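Local coordinates for protein malate dehydrogenase (Plasmodium falciparum, PDB 5NFR) that interconverts malate and oxaloacetate with NAD as cofactor, as an oligomeric dehydrogenase of the LDH/MDH superfamily, at residues Q182-V187 against V282-T287. Sequence-based numbering, arbitrary orientation.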
ATOM      1  N   GLN A 182     -15.924 -24.064 -15.258  1.00 20.10           N
ATOM      2  CA  GLN A 182     -16.821 -23.453 -16.232  1.00 21.49           C
ATOM      3  C   GLN A 182     -17.402 -24.435 -17.193  1.00 21.73           C
ATOM      4  O   GLN A 182     -18.570 -24.361 -17.506  1.00 22.12           O
ATOM      5  CB  GLN A 182     -16.075 -22.438 -17.077  1.00 23.14           C
ATOM      6  CG  GLN A 182     -15.456 -21.312 -16.274  1.00 25.46           C
ATOM      7  CD  GLN A 182     -14.846 -20.215 -17.111  1.00 26.50           C
ATOM      8  OE1 GLN A 182     -13.938 -19.552 -16.633  1.00 29.43           O
ATOM      9  NE2 GLN A 182     -15.376 -19.957 -18.319  1.00 26.64           N
ATOM     10  N   ARG A 183     -16.556 -25.327 -17.701  1.00 22.40           N
ATOM     11  CA  ARG A 183     -17.010 -26.399 -18.595  1.00 23.15           C
ATOM     12  C   ARG A 183     -18.144 -27.237 -17.983  1.00 21.73           C
ATOM     13  O   ARG A 183     -18.998 -27.739 -18.732  1.00 22.50           O
ATOM     14  CB  ARG A 183     -15.865 -27.383 -18.968  1.00 24.46           C
ATOM     15  CG  ARG A 183     -15.023 -26.970 -20.155  1.00 25.75           C
ATOM     16  CD  ARG A 183     -13.849 -27.910 -20.372  1.00 26.37           C
ATOM     17  NE  ARG A 183     -14.281 -29.281 -20.602  1.00 27.46           N
ATOM     18  CZ  ARG A 183     -13.956 -30.373 -19.895  1.00 27.90           C
ATOM     19  NH1 ARG A 183     -13.127 -30.352 -18.867  1.00 27.96           N
ATOM     20  NH2 ARG A 183     -14.500 -31.523 -20.233  1.00 28.93           N
ATOM     21  N   TYR A 184     -18.087 -27.455 -16.658  1.00 19.64           N
ATOM     22  CA  TYR A 184     -19.074 -28.256 -15.932  1.00 18.01           C
ATOM     23  C   TYR A 184     -20.047 -27.367 -15.172  1.00 16.42           C
ATOM     24  O   TYR A 184     -20.450 -27.710 -14.082  1.00 15.80           O
ATOM     25  CB  TYR A 184     -18.366 -29.260 -14.992  1.00 18.19           C
ATOM     26  CG  TYR A 184     -17.513 -30.365 -15.676  1.00 18.38           C
ATOM     27  CD1 TYR A 184     -16.737 -31.228 -14.919  1.00 18.81           C
ATOM     28  CD2 TYR A 184     -17.452 -30.499 -17.056  1.00 18.41           C
ATOM     29  CE1 TYR A 184     -15.946 -32.187 -15.515  1.00 19.23           C
ATOM     30  CE2 TYR A 184     -16.670 -31.457 -17.674  1.00 18.89           C
ATOM     31  CZ  TYR A 184     -15.925 -32.319 -16.917  1.00 19.32           C
ATOM     32  OH  TYR A 184     -15.100 -33.229 -17.537  1.00 18.22           O
ATOM     33  N   THR A 185     -20.401 -26.233 -15.765  1.00 15.22           N
ATOM     34  CA  THR A 185     -21.451 -25.376 -15.262  1.00 15.22           C
ATOM     35  C   THR A 185     -22.564 -25.296 -16.290  1.00 14.71           C
ATOM     36  O   THR A 185     -22.337 -24.991 -17.452  1.00 13.67           O
ATOM     37  CB  THR A 185     -20.919 -23.924 -15.035  1.00 15.61           C
ATOM     38  OG1 THR A 185     -19.757 -23.932 -14.191  1.00 15.20           O
ATOM     39  CG2 THR A 185     -21.990 -23.056 -14.457  1.00 15.15           C
ATOM     40  N   SER A 186     -23.781 -25.571 -15.872  1.00 15.64           N
ATOM     41  CA  SER A 186     -24.916 -25.498 -16.778  1.00 16.83           C
ATOM     42  C   SER A 186     -26.100 -24.754 -16.142  1.00 18.66           C
ATOM     43  O   SER A 186     -26.291 -24.792 -14.928  1.00 17.02           O
ATOM     44  CB  SER A 186     -25.342 -26.917 -17.250  1.00 16.46           C
ATOM     45  OG  SER A 186     -25.833 -27.674 -16.167  1.00 16.29           O
ATOM     46  N   VAL A 187     -26.956 -24.220 -17.013  1.00 21.32           N
ATOM     47  CA  VAL A 187     -28.231 -23.599 -16.623  1.00 24.20           C
ATOM     48  C   VAL A 187     -29.346 -24.447 -17.253  1.00 25.30           C
ATOM     49  O   VAL A 187     -29.577 -24.392 -18.469  1.00 26.15           O
ATOM     50  CB  VAL A 187     -28.310 -22.123 -17.111  1.00 24.84           C
ATOM     51  CG1 VAL A 187     -29.612 -21.472 -16.634  1.00 25.59           C
ATOM     52  CG2 VAL A 187     -27.088 -21.338 -16.632  1.00 23.96           C
ATOM     53  N   VAL A 282     -15.801 -40.254  -8.371  1.00 18.35           N
ATOM     54  CA  VAL A 282     -15.986 -40.480  -9.786  1.00 18.44           C
ATOM     55  C   VAL A 282     -15.033 -39.547 -10.495  1.00 19.95           C
ATOM     56  O   VAL A 282     -14.984 -38.351 -10.205  1.00 23.97           O
ATOM     57  CB  VAL A 282     -17.439 -40.152 -10.231  1.00 19.57           C
ATOM     58  CG1 VAL A 282     -17.651 -40.479 -11.701  1.00 20.00           C
ATOM     59  CG2 VAL A 282     -18.468 -40.932  -9.423  1.00 19.65           C
ATOM     60  N   GLU A 283     -14.262 -40.059 -11.427  1.00 21.59           N
ATOM     61  CA  GLU A 283     -13.327 -39.250 -12.179  1.00 22.72           C
ATOM     62  C   GLU A 283     -13.925 -38.820 -13.487  1.00 22.91           C
ATOM     63  O   GLU A 283     -14.333 -39.663 -14.279  1.00 26.46           O
ATOM     64  CB  GLU A 283     -12.013 -40.007 -12.441  1.00 24.10           C
ATOM     65  CG  GLU A 283     -10.923 -39.075 -13.021  1.00 25.99           C
ATOM     66  CD  GLU A 283      -9.629 -39.775 -13.344  1.00 27.16           C
ATOM     67  OE1 GLU A 283      -9.311 -39.900 -14.532  1.00 33.42           O
ATOM     68  OE2 GLU A 283      -8.943 -40.254 -12.429  1.00 25.43           O
ATOM     69  N   PHE A 284     -13.896 -37.542 -13.788  1.00 22.01           N
ATOM     70  CA  PHE A 284     -14.287 -37.035 -15.102  1.00 21.94           C
ATOM     71  C   PHE A 284     -13.063 -36.534 -15.863  1.00 23.31           C
ATOM     72  O   PHE A 284     -12.078 -36.104 -15.253  1.00 23.97           O
ATOM     73  CB  PHE A 284     -15.343 -35.893 -14.968  1.00 21.83           C
ATOM     74  CG  PHE A 284     -16.659 -36.362 -14.465  1.00 20.27           C
ATOM     75  CD1 PHE A 284     -17.032 -36.101 -13.189  1.00 20.75           C
ATOM     76  CD2 PHE A 284     -17.468 -37.125 -15.248  1.00 21.38           C
ATOM     77  CE1 PHE A 284     -18.213 -36.594 -12.683  1.00 20.90           C
ATOM     78  CE2 PHE A 284     -18.656 -37.639 -14.764  1.00 21.55           C
ATOM     79  CZ  PHE A 284     -19.025 -37.371 -13.468  1.00 21.06           C
ATOM     80  N   PRO A 285     -13.139 -36.507 -17.212  1.00 25.69           N
ATOM     81  CA  PRO A 285     -11.965 -36.123 -18.008  1.00 26.88           C
ATOM     82  C   PRO A 285     -11.666 -34.652 -17.967  1.00 26.65           C
ATOM     83  O   PRO A 285     -12.334 -33.865 -18.608  1.00 30.09           O
ATOM     84  CB  PRO A 285     -12.330 -36.592 -19.441  1.00 27.26           C
ATOM     85  CG  PRO A 285     -13.691 -37.192 -19.350  1.00 27.41           C
ATOM     86  CD  PRO A 285     -14.311 -36.758 -18.074  1.00 26.22           C
ATOM     87  N   LEU A 286     -10.681 -34.266 -17.180  1.00 28.44           N
ATOM     88  CA  LEU A 286     -10.221 -32.853 -17.104  1.00 29.58           C
ATOM     89  C   LEU A 286      -9.234 -32.483 -18.213  1.00 31.02           C
ATOM     90  O   LEU A 286      -8.519 -33.356 -18.738  1.00 33.18           O
ATOM     91  CB  LEU A 286      -9.553 -32.626 -15.773  1.00 30.11           C
ATOM     92  CG  LEU A 286     -10.419 -32.135 -14.609  1.00 32.91           C
ATOM     93  CD1 LEU A 286     -11.856 -32.606 -14.646  1.00 33.75           C
ATOM     94  CD2 LEU A 286      -9.774 -32.533 -13.289  1.00 33.51           C
ATOM     95  N   THR A 287      -9.206 -31.210 -18.604  1.00 32.75           N
ATOM     96  CA  THR A 287      -8.115 -30.701 -19.477  1.00 33.56           C
ATOM     97  C   THR A 287      -6.818 -30.654 -18.663  1.00 35.74           C
ATOM     98  O   THR A 287      -6.860 -30.744 -17.436  1.00 35.22           O
ATOM     99  CB  THR A 287      -8.389 -29.297 -20.065  1.00 32.08           C
ATOM    100  OG1 THR A 287      -8.429 -28.329 -19.012  1.00 35.24           O
ATOM    101  CG2 THR A 287      -9.688 -29.262 -20.866  1.00 31.89           C
TER
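Y184 reaches across to F284 and P285 with the far end of its ring: CE1 lies 3.8 Å from F284 CB, and OH comes within 3.7 Å of P285 CD. The same hydroxyl is 3.0 Å from P285 O and is hydrogen-bonded to E194 of the second subunit. With CG anti to the carbonyl carbon (chi1 -65°), the tyrosine projects towards the loop; L286 CD1 touches CE1 obliquely at 4.2 Å. F284 starts towards the tyrosine but turns its ring away, to meet F195 of the second subunit edge-to-face. In the C-terminal alpha/beta domain of the LDH/MDH fold, the contact thus joins the corner in strand 179-187, a type I turn from Q182 to T185, to the loop leading into helix 288-311, at the interface with the second subunit. R183 bends at chi3 (59°), which brings one face of its guanidinium to the rim of Y184, the two planes steeply inclined; Y184 CE2 sits 3.3 Å above the guanidinium plane, near its margin. P285 O lies at the guanidinium edge, 3.6 Å from NH2. NH1 forms a salt bridge with E290, which also accepts a hydrogen bond from the backbone N of T287, and NH2 one with E194 of the second subunit. T287 CG2 packs 4.1 Å from R183 NH1.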